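PDB 6D97: aldehyde dehydrogenase 12 from Zea mays, which acts as an L-glutamate-gamma-semialdehyde dehydrogenase, an NAD-dependent enzyme that carries out the last step of proline catabolism in plants. Local coordinates for residues 176-181 against 534-539; 185-190 against 528-533; 293-298 against 430-435; 369-374 against 405-410. All blocks are in the same frame, centred on the assembly; numbering follows the deposited sequence.

Interaction 1: 176-181 against 534-539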
loop_
_atom_site.group_PDB
_atom_site.type_symbol
_atom_site.label_atom_id
_atom_site.label_comp_id
_atom_site.label_asym_id
_atom_site.label_seq_id
_atom_site.Cartn_x
_atom_site.Cartn_y
_atom_site.Cartn_z
ATOM N N ASN A 176 2.265 -12.683 17.731
ATOM C CA ASN A 176 2.581 -12.350 19.116
ATOM C C ASN A 176 3.797 -13.091 19.653
ATOM O O ASN A 176 4.273 -12.755 20.745
ATOM C CB ASN A 176 1.382 -12.649 20.021
ATOM C CG ASN A 176 0.223 -11.697 19.793
ATOM O OD1 ASN A 176 0.266 -10.842 18.907
ATOM N ND2 ASN A 176 -0.825 -11.842 20.597
ATOM N N HIS A 177 4.309 -14.076 18.923
ATOM C CA HIS A 177 5.391 -14.916 19.413
ATOM C C HIS A 177 6.012 -15.636 18.226
ATOM O O HIS A 177 5.458 -15.646 17.123
ATOM C CB HIS A 177 4.889 -15.919 20.458
ATOM C CG HIS A 177 3.698 -16.709 20.009
ATOM N ND1 HIS A 177 2.419 -16.441 20.449
ATOM C CD2 HIS A 177 3.589 -17.751 19.151
ATOM C CE1 HIS A 177 1.575 -17.286 19.884
ATOM N NE2 HIS A 177 2.260 -18.092 19.092
ATOM N N LEU A 178 7.169 -16.247 18.474
ATOM C CA LEU A 178 7.877 -16.997 17.447
ATOM C C LEU A 178 6.953 -18.010 16.786
ATOM O O LEU A 178 6.195 -18.711 17.460
ATOM C CB LEU A 178 9.085 -17.704 18.066
ATOM C CG LEU A 178 9.939 -18.600 17.170
ATOM C CD1 LEU A 178 10.602 -17.779 16.072
ATOM C CD2 LEU A 178 10.984 -19.322 18.001
ATOM N N GLY A 179 6.996 -18.062 15.458
ATOM C CA GLY A 179 6.198 -19.010 14.713
ATOM C C GLY A 179 4.815 -18.537 14.331
ATOM O O GLY A 179 4.108 -19.263 13.621
ATOM N N GLN A 180 4.401 -17.353 14.767
ATOM C CA GLN A 180 3.078 -16.834 14.454
ATOM C C GLN A 180 3.203 -15.618 13.546
ATOM O O GLN A 180 3.952 -14.685 13.851
ATOM C CB GLN A 180 2.305 -16.470 15.722
ATOM C CG GLN A 180 0.843 -16.113 15.465
ATOM C CD GLN A 180 0.129 -15.628 16.715
ATOM O OE1 GLN A 180 0.256 -14.465 17.108
ATOM N NE2 GLN A 180 -0.616 -16.524 17.354
ATOM N N ARG A 181 2.474 -15.640 12.433
ATOM C CA ARG A 181 2.396 -14.513 11.515
ATOM C C ARG A 181 1.065 -14.615 10.786
ATOM O O ARG A 181 0.656 -15.709 10.389
ATOM C CB ARG A 181 3.573 -14.506 10.529
ATOM C CG ARG A 181 3.882 -15.875 9.964
ATOM C CD ARG A 181 5.360 -16.050 9.648
ATOM N NE ARG A 181 5.720 -17.461 9.489
ATOM C CZ ARG A 181 6.466 -18.149 10.350
ATOM N NH1 ARG A 181 6.947 -17.554 11.432
ATOM N NH2 ARG A 181 6.743 -19.429 10.123
ATOM N N VAL A 534 3.126 -22.025 13.845
ATOM C CA VAL A 534 3.785 -23.315 13.655
ATOM C C VAL A 534 4.553 -23.795 14.875
ATOM O O VAL A 534 5.081 -24.918 14.858
ATOM C CB VAL A 534 4.762 -23.250 12.467
ATOM C CG1 VAL A 534 4.019 -22.928 11.180
ATOM C CG2 VAL A 534 5.837 -22.209 12.740
ATOM N N GLY A 535 4.653 -22.985 15.919
ATOM C CA GLY A 535 5.463 -23.332 17.057
ATOM C C GLY A 535 6.791 -22.605 17.036
ATOM O O GLY A 535 7.011 -21.692 16.233
ATOM N N PRO A 536 7.721 -23.010 17.915
ATOM C CA PRO A 536 7.596 -24.129 18.859
ATOM C C PRO A 536 6.650 -23.853 20.021
ATOM O O PRO A 536 6.438 -22.699 20.397
ATOM C CB PRO A 536 9.027 -24.307 19.374
ATOM C CG PRO A 536 9.607 -22.940 19.285
ATOM C CD PRO A 536 9.032 -22.350 18.023
ATOM N N VAL A 537 6.058 -24.918 20.553
ATOM C CA VAL A 537 5.369 -24.846 21.836
ATOM C C VAL A 537 6.469 -24.595 22.859
ATOM O O VAL A 537 7.453 -25.347 22.900
ATOM C CB VAL A 537 4.573 -26.127 22.147
ATOM C CG1 VAL A 537 3.984 -26.061 23.555
ATOM C CG2 VAL A 537 3.479 -26.336 21.120
ATOM N N PRO A 538 6.368 -23.542 23.665
ATOM C CA PRO A 538 7.448 -23.227 24.606
ATOM C C PRO A 538 7.783 -24.425 25.479
ATOM O O PRO A 538 6.904 -25.182 25.895
ATOM C CB PRO A 538 6.873 -22.070 25.427
ATOM C CG PRO A 538 5.870 -21.434 24.517
ATOM C CD PRO A 538 5.277 -22.553 23.710
ATOM N N GLU A 539 9.081 -24.611 25.732
ATOM C CA GLU A 539 9.510 -25.718 26.577
ATOM C C GLU A 539 8.898 -25.617 27.965
ATOM O O GLU A 539 8.607 -26.640 28.595
ATOM C CB GLU A 539 11.035 -25.748 26.670
ATOM C CG GLU A 539 11.632 -27.141 26.570
ATOM C CD GLU A 539 11.428 -27.756 25.201
ATOM O OE1 GLU A 539 11.833 -27.125 24.201
ATOM O OE2 GLU A 539 10.850 -28.863 25.125
HETATM O O HOH W 1 6.644 -19.924 19.774
HETATM O O HOH W 2 4.098 -20.448 17.196
#
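A type II beta turn from H177 to Q180 meets the chain just beyond the end of strand 526-533, and the two backbones come nearest at G179 and G535, whose CA atoms lie 5.0 Å apart. V534 N donates to G179 O at 2.9 Å and 160°, approaching from above the carbonyl plane. In return G179 CA sends a C-H toward G535 O, 3.2 Å away. G179 occupies the third position of the turn with a positive phi (89°), and a beta carbon there would run into G535 O, so glycine suits both the turn and the contact. L178 O and G535 O are both acceptors, and two waters bridge from L178 O to the other segment: one donates to it and to P536 O, the other donates to it while accepting from G535 N. Side chains add apolar contacts. L178, with CG anti to its backbone N, crosses the ring of P536 at about a right angle, its CD2 3.6 Å from P536 CD; a cis peptide bond precedes that proline. Deeper in, V534 CG2 rests against G179 O at 3.5 Å, while R181 NH2 reaches the same methyl at 3.9 Å. Q475 of a third subunit accepts one hydrogen bond from R181 NH1 and donates one to G535 O. This is the outer end of the antiparallel three-stranded arm characteristic of aldehyde dehydrogenase oligomerisation, here partly buried, with other subunits of the tetramer packed against it.

Interaction 2: 185-190 against 528-533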
loop_
_atom_site.group_PDB
_atom_site.type_symbol
_atom_site.label_atom_id
_atom_site.label_comp_id
_atom_site.label_asym_id
_atom_site.label_seq_id
_atom_site.Cartn_x
_atom_site.Cartn_y
_atom_site.Cartn_z
ATOM N N TYR A 185 -5.041 -12.342 2.242
ATOM C CA TYR A 185 -5.037 -12.674 0.826
ATOM C C TYR A 185 -6.288 -12.142 0.140
ATOM O O TYR A 185 -7.285 -11.807 0.784
ATOM C CB TYR A 185 -4.956 -14.189 0.610
ATOM C CG TYR A 185 -3.632 -14.810 0.983
ATOM C CD1 TYR A 185 -2.587 -14.871 0.063
ATOM C CD2 TYR A 185 -3.427 -15.346 2.253
ATOM C CE1 TYR A 185 -1.376 -15.445 0.399
ATOM C CE2 TYR A 185 -2.222 -15.921 2.600
ATOM C CZ TYR A 185 -1.203 -15.970 1.668
ATOM O OH TYR A 185 -0.004 -16.541 2.018
ATOM N N ARG A 186 -6.221 -12.073 -1.188
ATOM C CA ARG A 186 -7.384 -11.799 -2.026
ATOM C C ARG A 186 -7.840 -13.138 -2.593
ATOM O O ARG A 186 -7.196 -13.699 -3.483
ATOM C CB ARG A 186 -7.058 -10.805 -3.135
ATOM C CG ARG A 186 -6.462 -9.488 -2.668
ATOM C CD ARG A 186 -7.314 -8.824 -1.605
ATOM N NE ARG A 186 -8.706 -8.686 -2.026
ATOM C CZ ARG A 186 -9.660 -8.145 -1.277
ATOM N NH1 ARG A 186 -9.372 -7.687 -0.069
ATOM N NH2 ARG A 186 -10.902 -8.068 -1.735
ATOM N N TRP A 187 -8.945 -13.654 -2.066
ATOM C CA TRP A 187 -9.479 -14.948 -2.470
ATOM C C TRP A 187 -10.559 -14.765 -3.526
ATOM O O TRP A 187 -11.335 -13.810 -3.456
ATOM C CB TRP A 187 -10.076 -15.679 -1.273
ATOM C CG TRP A 187 -9.669 -17.103 -1.189
ATOM C CD1 TRP A 187 -10.473 -18.203 -1.307
ATOM C CD2 TRP A 187 -8.346 -17.593 -0.964
ATOM N NE1 TRP A 187 -9.728 -19.348 -1.166
ATOM C CE2 TRP A 187 -8.418 -19.002 -0.957
ATOM C CE3 TRP A 187 -7.105 -16.978 -0.770
ATOM C CZ2 TRP A 187 -7.295 -19.805 -0.764
ATOM C CZ3 TRP A 187 -5.991 -17.775 -0.577
ATOM C CH2 TRP A 187 -6.095 -19.176 -0.575
ATOM N N PRO A 188 -10.655 -15.669 -4.496
ATOM C CA PRO A 188 -11.734 -15.574 -5.482
ATOM C C PRO A 188 -13.065 -15.955 -4.856
ATOM O O PRO A 188 -13.147 -16.428 -3.721
ATOM C CB PRO A 188 -11.318 -16.578 -6.562
ATOM C CG PRO A 188 -10.532 -17.593 -5.818
ATOM C CD PRO A 188 -9.796 -16.840 -4.736
ATOM N N TYR A 189 -14.126 -15.738 -5.624
ATOM C CA TYR A 189 -15.442 -16.207 -5.226
ATOM C C TYR A 189 -15.812 -17.535 -5.868
ATOM O O TYR A 189 -16.634 -18.272 -5.310
ATOM C CB TYR A 189 -16.507 -15.170 -5.576
ATOM C CG TYR A 189 -16.442 -13.892 -4.777
ATOM C CD1 TYR A 189 -16.977 -13.812 -3.499
ATOM C CD2 TYR A 189 -15.882 -12.749 -5.316
ATOM C CE1 TYR A 189 -16.936 -12.632 -2.775
ATOM C CE2 TYR A 189 -15.835 -11.575 -4.605
ATOM C CZ TYR A 189 -16.364 -11.518 -3.339
ATOM O OH TYR A 189 -16.309 -10.331 -2.650
ATOM N N GLY A 190 -15.227 -17.856 -7.018
ATOM C CA GLY A 190 -15.539 -19.076 -7.717
ATOM C C GLY A 190 -16.489 -18.834 -8.872
ATOM O O GLY A 190 -16.186 -18.082 -9.806
ATOM N N ARG A 528 -9.303 -13.066 2.587
ATOM C CA ARG A 528 -9.114 -14.253 3.407
ATOM C C ARG A 528 -7.878 -14.046 4.264
ATOM O O ARG A 528 -6.816 -13.678 3.752
ATOM C CB ARG A 528 -8.954 -15.532 2.578
ATOM C CG ARG A 528 -9.034 -16.774 3.453
ATOM C CD ARG A 528 -8.700 -18.071 2.741
ATOM N NE ARG A 528 -8.983 -19.215 3.606
ATOM C CZ ARG A 528 -8.678 -20.476 3.313
ATOM N NH1 ARG A 528 -8.067 -20.767 2.176
ATOM N NH2 ARG A 528 -8.967 -21.451 4.162
ATOM N N GLU A 529 -8.021 -14.280 5.561
ATOM C CA GLU A 529 -6.914 -14.191 6.498
ATOM C C GLU A 529 -6.440 -15.599 6.827
ATOM O O GLU A 529 -7.243 -16.457 7.209
ATOM C CB GLU A 529 -7.331 -13.453 7.771
ATOM C CG GLU A 529 -6.183 -13.122 8.714
ATOM C CD GLU A 529 -5.392 -11.908 8.265
ATOM O OE1 GLU A 529 -5.891 -11.163 7.395
ATOM O OE2 GLU A 529 -4.269 -11.700 8.772
ATOM N N ILE A 530 -5.144 -15.837 6.652
ATOM C CA ILE A 530 -4.513 -17.106 6.987
ATOM C C ILE A 530 -3.431 -16.811 8.012
ATOM O O ILE A 530 -2.490 -16.056 7.733
ATOM C CB ILE A 530 -3.932 -17.806 5.748
ATOM C CG1 ILE A 530 -5.051 -18.188 4.780
ATOM C CG2 ILE A 530 -3.150 -19.046 6.153
ATOM C CD1 ILE A 530 -4.542 -18.724 3.456
ATOM N N ILE A 531 -3.575 -17.387 9.201
ATOM C CA ILE A 531 -2.698 -17.104 10.329
ATOM C C ILE A 531 -1.858 -18.344 10.583
ATOM O O ILE A 531 -2.380 -19.377 11.021
ATOM C CB ILE A 531 -3.486 -16.714 11.586
ATOM C CG1 ILE A 531 -4.416 -15.531 11.300
ATOM C CG2 ILE A 531 -2.537 -16.407 12.731
ATOM C CD1 ILE A 531 -5.852 -15.943 10.989
ATOM N N TYR A 532 -0.563 -18.249 10.311
ATOM C CA TYR A 532 0.342 -19.340 10.632
ATOM C C TYR A 532 0.741 -19.274 12.099
ATOM O O TYR A 532 0.931 -18.194 12.663
ATOM C CB TYR A 532 1.581 -19.300 9.737
ATOM C CG TYR A 532 1.277 -19.577 8.281
ATOM C CD1 TYR A 532 1.083 -20.876 7.827
ATOM C CD2 TYR A 532 1.185 -18.539 7.362
ATOM C CE1 TYR A 532 0.805 -21.131 6.496
ATOM C CE2 TYR A 532 0.906 -18.785 6.031
ATOM C CZ TYR A 532 0.715 -20.081 5.604
ATOM O OH TYR A 532 0.439 -20.324 4.278
ATOM N N ASP A 533 0.836 -20.450 12.717
ATOM C CA ASP A 533 1.185 -20.591 14.124
ATOM C C ASP A 533 1.870 -21.940 14.290
ATOM O O ASP A 533 1.273 -22.897 14.794
ATOM C CB ASP A 533 -0.056 -20.480 15.011
ATOM C CG ASP A 533 0.244 -19.845 16.352
ATOM O OD1 ASP A 533 1.437 -19.760 16.715
ATOM O OD2 ASP A 533 -0.710 -19.420 17.036
#
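R528 leaves the backbone with CG anti to its N (chi1 -169°) and stays extended as far as NE, while W187, at a chi1 of -134°, swings its indole alongside, so the two side chains run side by side in the same direction. R528 CD lies over the face of the six-membered ring, 3.8 Å from its centroid, a CH-pi contact. Further out the guanidinium makes an off-centre cation-pi contact, with CZ 4.8 Å from that centroid. The two planes stand 73° apart, and R528 NH1 comes to within 3.2 Å of W187 CZ2, which lies at the edge of the guanidinium. The charged end is gripped from the second subunit, where N483 O accepts from NE, L478 O from NH1, and the hydroxyls of S481 and T486 bond to NH2; together they would fix the rotation of the group. Beneath the side chains, Y185 and R528 form an antiparallel hydrogen-bonded pair. Y185 N lies nearly along the C=O axis of R528 O at 2.7 Å, and R528 N returns a bond to Y185 O at 3.0 Å. I530 CD1 meets Y185 CE2 at 3.7 Å, crossing the tyrosine obliquely. The contact lies at the base of the arm, where strand 180-187 is the middle strand between 170-174 and 526-533. On its other side strand 526-533 pairs in parallel with a strand of the second subunit, through E529 to Y532, so the sheet continues across the interface.

Interaction 3: 293-298 against 430-435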
loop_
_atom_site.group_PDB
_atom_site.type_symbol
_atom_site.label_atom_id
_atom_site.label_comp_id
_atom_site.label_asym_id
_atom_site.label_seq_id
_atom_site.Cartn_x
_atom_site.Cartn_y
_atom_site.Cartn_z
ATOM N N GLU A 293 -23.133 -1.404 -10.988
ATOM C CA GLU A 293 -22.886 -0.159 -11.708
ATOM C C GLU A 293 -24.237 0.239 -12.292
ATOM O O GLU A 293 -24.547 -0.090 -13.437
ATOM C CB GLU A 293 -21.829 -0.327 -12.788
ATOM N N ASP A 294 -25.048 0.925 -11.499
ATOM C CA ASP A 294 -26.416 1.226 -11.893
ATOM C C ASP A 294 -26.483 2.582 -12.596
ATOM O O ASP A 294 -25.474 3.132 -13.052
ATOM C CB ASP A 294 -27.333 1.164 -10.680
ATOM C CG ASP A 294 -26.669 1.687 -9.427
ATOM O OD1 ASP A 294 -25.507 2.145 -9.516
ATOM O OD2 ASP A 294 -27.308 1.628 -8.355
ATOM N N ALA A 295 -27.688 3.135 -12.683
ATOM C CA ALA A 295 -27.886 4.359 -13.429
ATOM C C ALA A 295 -27.181 5.528 -12.745
ATOM O O ALA A 295 -26.646 5.426 -11.633
ATOM C CB ALA A 295 -29.378 4.655 -13.587
ATOM N N GLY A 296 -27.181 6.656 -13.444
ATOM C CA GLY A 296 -26.664 7.890 -12.894
ATOM C C GLY A 296 -27.411 9.095 -13.433
ATOM O O GLY A 296 -27.729 9.146 -14.618
ATOM N N PHE A 297 -27.718 10.055 -12.561
ATOM C CA PHE A 297 -28.156 11.386 -12.963
ATOM C C PHE A 297 -27.028 12.337 -12.617
ATOM O O PHE A 297 -26.958 12.871 -11.503
ATOM C CB PHE A 297 -29.482 11.767 -12.283
ATOM C CG PHE A 297 -30.114 12.978 -12.864
ATOM C CD1 PHE A 297 -30.933 12.888 -13.971
ATOM C CD2 PHE A 297 -29.859 14.222 -12.327
ATOM C CE1 PHE A 297 -31.497 14.027 -14.528
ATOM C CE2 PHE A 297 -30.421 15.359 -12.879
ATOM C CZ PHE A 297 -31.243 15.260 -13.976
ATOM N N ASP A 298 -26.151 12.579 -13.588
ATOM C CA ASP A 298 -24.864 13.242 -13.361
ATOM C C ASP A 298 -24.966 14.746 -13.599
ATOM O O ASP A 298 -25.605 15.197 -14.561
ATOM C CB ASP A 298 -23.828 12.610 -14.283
ATOM C CG ASP A 298 -23.988 11.101 -14.354
ATOM O OD1 ASP A 298 -24.040 10.461 -13.305
ATOM O OD2 ASP A 298 -24.025 10.551 -15.459
ATOM N N THR A 430 -34.945 15.462 -12.008
ATOM C CA THR A 430 -33.826 14.549 -11.796
ATOM C C THR A 430 -34.091 13.154 -12.380
ATOM O O THR A 430 -33.396 12.196 -12.019
ATOM C CB THR A 430 -33.499 14.456 -10.312
ATOM O OG1 THR A 430 -34.595 13.864 -9.619
ATOM C CG2 THR A 430 -33.224 15.866 -9.725
ATOM N N LYS A 431 -35.063 13.012 -13.268
ATOM C CA LYS A 431 -35.322 11.727 -13.903
ATOM C C LYS A 431 -34.304 11.495 -15.016
ATOM O O LYS A 431 -34.098 12.368 -15.863
ATOM C CB LYS A 431 -36.750 11.706 -14.455
ATOM C CG LYS A 431 -37.143 10.464 -15.218
ATOM C CD LYS A 431 -38.381 10.753 -16.042
ATOM C CE LYS A 431 -38.823 9.538 -16.811
ATOM N NZ LYS A 431 -39.785 8.713 -16.041
ATOM N N GLU A 432 -33.672 10.327 -15.027
ATOM C CA GLU A 432 -32.680 10.032 -16.043
ATOM C C GLU A 432 -33.357 9.705 -17.367
ATOM O O GLU A 432 -34.175 8.780 -17.432
ATOM C CB GLU A 432 -31.783 8.864 -15.610
ATOM C CG GLU A 432 -30.616 8.632 -16.546
ATOM C CD GLU A 432 -29.984 7.275 -16.362
ATOM O OE1 GLU A 432 -30.731 6.330 -16.053
ATOM O OE2 GLU A 432 -28.755 7.146 -16.544
ATOM N N ILE A 433 -33.022 10.465 -18.411
ATOM C CA ILE A 433 -33.454 10.195 -19.777
ATOM C C ILE A 433 -32.222 9.716 -20.535
ATOM O O ILE A 433 -31.309 10.509 -20.833
ATOM C CB ILE A 433 -34.076 11.423 -20.451
ATOM C CG1 ILE A 433 -34.972 12.183 -19.467
ATOM C CG2 ILE A 433 -34.882 11.030 -21.699
ATOM C CD1 ILE A 433 -36.241 11.420 -19.045
ATOM N N PHE A 434 -32.181 8.421 -20.864
ATOM C CA PHE A 434 -31.004 7.828 -21.495
ATOM C C PHE A 434 -31.021 8.188 -22.981
ATOM O O PHE A 434 -31.095 7.341 -23.870
ATOM C CB PHE A 434 -30.931 6.327 -21.257
ATOM C CG PHE A 434 -29.515 5.821 -21.124
ATOM C CD1 PHE A 434 -28.689 6.323 -20.124
ATOM C CD2 PHE A 434 -28.992 4.895 -21.999
ATOM C CE1 PHE A 434 -27.374 5.896 -20.012
ATOM C CE2 PHE A 434 -27.680 4.467 -21.882
ATOM C CZ PHE A 434 -26.876 4.973 -20.889
ATOM N N GLY A 435 -30.942 9.503 -23.235
ATOM C CA GLY A 435 -30.957 10.076 -24.559
ATOM C C GLY A 435 -30.301 11.438 -24.570
ATOM O O GLY A 435 -29.804 11.918 -23.547
#
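The EIFGP motif of the aldehyde dehydrogenases, which begins at E432, belongs to a loop that here packs against the crossing from strand 290-293 of the Rossmann sheet to strand 298-302 of the catalytic sheet. Aromatic packing carries one half of the contact. F297, CG anti to its backbone N, lays one ring face under the backbone of T430: T430 CA stands 3.6 Å from the ring centroid as a CH-pi contact, and T430 O lies over the same face, 3.2 Å from F297 CD1. The two side chains cross at about a right angle, while T430 OG1 is engaged with F426 O in the preceding helix. The other half is polar in its atoms yet lacks any hydrogen bond between the segments. An extended E432 brings OE2 to 3.0 Å from G296 O, two acceptors close together, and the acidic D298 OD2 lies 5.9 Å from E432 OE2; both would tend to raise the pKa of the glutamate. The side chain of E432 is about 7 Å from the bound NAD at their nearest atoms, whereas in relatives the corresponding glutamate binds the nicotinamide ribose. The other carboxylate oxygen, E432 OE1, lies against the methyl A295 CB at 3.3 Å.

Interaction 4: 369-374 against 405-410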
loop_
_atom_site.group_PDB
_atom_site.type_symbol
_atom_site.label_atom_id
_atom_site.label_comp_id
_atom_site.label_asym_id
_atom_site.label_seq_id
_atom_site.Cartn_x
_atom_site.Cartn_y
_atom_site.Cartn_z
ATOM N N VAL A 369 -35.115 4.763 -25.203
ATOM C CA VAL A 369 -36.132 5.789 -24.983
ATOM C C VAL A 369 -36.693 6.187 -26.342
ATOM O O VAL A 369 -35.937 6.582 -27.236
ATOM C CB VAL A 369 -35.587 7.035 -24.257
ATOM C CG1 VAL A 369 -36.739 7.924 -23.786
ATOM C CG2 VAL A 369 -34.706 6.643 -23.089
ATOM N N THR A 370 -38.010 6.086 -26.500
ATOM C CA THR A 370 -38.632 6.472 -27.757
ATOM C C THR A 370 -38.681 7.993 -27.890
ATOM O O THR A 370 -38.514 8.737 -26.918
ATOM C CB THR A 370 -40.049 5.907 -27.859
ATOM O OG1 THR A 370 -40.879 6.517 -26.862
ATOM C CG2 THR A 370 -40.036 4.401 -27.651
ATOM N N THR A 371 -38.918 8.446 -29.123
ATOM C CA THR A 371 -39.070 9.876 -29.372
ATOM C C THR A 371 -40.252 10.446 -28.599
ATOM O O THR A 371 -40.155 11.531 -28.012
ATOM C CB THR A 371 -39.240 10.139 -30.871
ATOM O OG1 THR A 371 -38.168 9.525 -31.597
ATOM C CG2 THR A 371 -39.231 11.634 -31.143
ATOM N N GLU A 372 -41.378 9.724 -28.588
ATOM C CA GLU A 372 -42.548 10.178 -27.841
ATOM C C GLU A 372 -42.235 10.325 -26.359
ATOM O O GLU A 372 -42.647 11.303 -25.727
ATOM C CB GLU A 372 -43.717 9.211 -28.042
ATOM N N ALA A 373 -41.500 9.365 -25.789
ATOM C CA ALA A 373 -41.163 9.438 -24.372
ATOM C C ALA A 373 -40.311 10.663 -24.069
ATOM O O ALA A 373 -40.478 11.308 -23.027
ATOM C CB ALA A 373 -40.441 8.163 -23.938
ATOM N N MET A 374 -39.390 10.999 -24.973
ATOM C CA MET A 374 -38.529 12.156 -24.753
ATOM C C MET A 374 -39.295 13.460 -24.939
ATOM O O MET A 374 -39.088 14.418 -24.184
ATOM C CB MET A 374 -37.326 12.095 -25.694
ATOM C CG MET A 374 -36.225 11.152 -25.236
ATOM S SD MET A 374 -34.810 11.086 -26.354
ATOM C CE MET A 374 -35.347 9.833 -27.518
ATOM N N TYR A 405 -36.982 2.867 -31.375
ATOM C CA TYR A 405 -35.831 3.650 -30.958
ATOM C C TYR A 405 -36.121 5.130 -31.149
ATOM O O TYR A 405 -36.786 5.525 -32.113
ATOM C CB TYR A 405 -34.585 3.250 -31.750
ATOM C CG TYR A 405 -34.198 1.799 -31.567
ATOM C CD1 TYR A 405 -34.427 1.146 -30.358
ATOM C CD2 TYR A 405 -33.613 1.078 -32.601
ATOM C CE1 TYR A 405 -34.074 -0.178 -30.181
ATOM C CE2 TYR A 405 -33.264 -0.250 -32.435
ATOM C CZ TYR A 405 -33.497 -0.869 -31.223
ATOM O OH TYR A 405 -33.148 -2.185 -31.052
ATOM N N GLY A 406 -35.628 5.944 -30.224
ATOM C CA GLY A 406 -35.814 7.371 -30.332
ATOM C C GLY A 406 -34.892 7.999 -31.356
ATOM O O GLY A 406 -33.845 7.458 -31.710
ATOM N N ALA A 407 -35.302 9.173 -31.839
ATOM C CA ALA A 407 -34.530 9.920 -32.836
ATOM C C ALA A 407 -34.809 11.404 -32.591
ATOM O O ALA A 407 -35.715 11.988 -33.189
ATOM C CB ALA A 407 -34.886 9.505 -34.256
ATOM N N MET A 408 -34.011 11.999 -31.712
ATOM C CA MET A 408 -34.234 13.352 -31.228
ATOM C C MET A 408 -33.026 14.231 -31.511
ATOM O O MET A 408 -31.880 13.774 -31.455
ATOM C CB MET A 408 -34.521 13.353 -29.723
ATOM C CG MET A 408 -35.945 12.983 -29.352
ATOM S SD MET A 408 -37.118 14.289 -29.758
ATOM C CE MET A 408 -36.474 15.642 -28.775
ATOM N N LYS A 409 -33.293 15.497 -31.811
ATOM C CA LYS A 409 -32.232 16.485 -31.829
ATOM C C LYS A 409 -31.739 16.720 -30.402
ATOM O O LYS A 409 -32.499 16.551 -29.444
ATOM C CB LYS A 409 -32.730 17.798 -32.430
ATOM C CG LYS A 409 -33.150 17.720 -33.890
ATOM C CD LYS A 409 -33.681 19.061 -34.376
ATOM C CE LYS A 409 -34.019 19.026 -35.858
ATOM N NZ LYS A 409 -34.613 20.312 -36.320
ATOM N N PRO A 410 -30.471 17.099 -30.233
ATOM C CA PRO A 410 -29.957 17.384 -28.886
ATOM C C PRO A 410 -30.796 18.455 -28.211
ATOM O O PRO A 410 -31.019 19.535 -28.764
ATOM C CB PRO A 410 -28.525 17.866 -29.142
ATOM C CG PRO A 410 -28.162 17.275 -30.454
ATOM C CD PRO A 410 -29.430 17.248 -31.262
HETATM O O HOH W 3 -39.366 6.507 -31.444
#
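An N-capped helix start, that of helix 371-382 in the catalytic domain, rests on the loop leading into strand 411-414. In the first shell T371 does the polar work: with OG1 beside its own backbone N (chi1 -53°), the hydroxyl accepts from A407 N at 2.9 Å, a somewhat bent bond of 147°. The other branch of the threonine, CG2, turns to M408 SD at 3.7 Å, so a single side chain serves both a backbone amide and a sulfur. Two methionines fill the inner side. M374 and M408 slide past each other in opposite directions; M374 CE, carried round by a bend at chi3, lies 3.7 Å from M408 CG and also abuts G406 CA. Bends at chi2 and chi3 fold M408 back toward T371. G406 is wedged in this shell, and its CA offers a C-H to V369 O; a beta carbon on it would collide with both that oxygen and M374 CE. Beyond these contacts, a water accepts from T371 N and donates to Y405 O, tying the first turn of the helix to the loop a second time. Backbone bonds of G406 with V366, just before helix 371-382, and of A407 with L396, after strand 388-391, hold the loop in place. I433, from the loop after helix 425-429, also packs on M374. T371 opens the first helical turn, which is capped by the residue before it: T370 OG1 accepts from A373 N at 3.1 Å.

Overall arrangement
Followed from the N terminus, the chain opens all four contacts in turn and closes them in reverse order, so they nest without crossing. Segments 176-181 and 185-190 come first, on strand 180-187; then 293-298, where the chain passes from the Rossmann sheet into the catalytic domain; then 369-374. Residues 405-410 close interaction 4, 430-435 close interaction 3, 528-533 close interaction 2 and 534-539 close interaction 1. Interactions 1 and 2 adjoin along the oligomerisation arm, where R181 O and Y532 N meet. Interactions 3 and 4 touch inside the catalytic domain through I433 and M374. The centres of interactions 1 and 4 are about 70 Å apart.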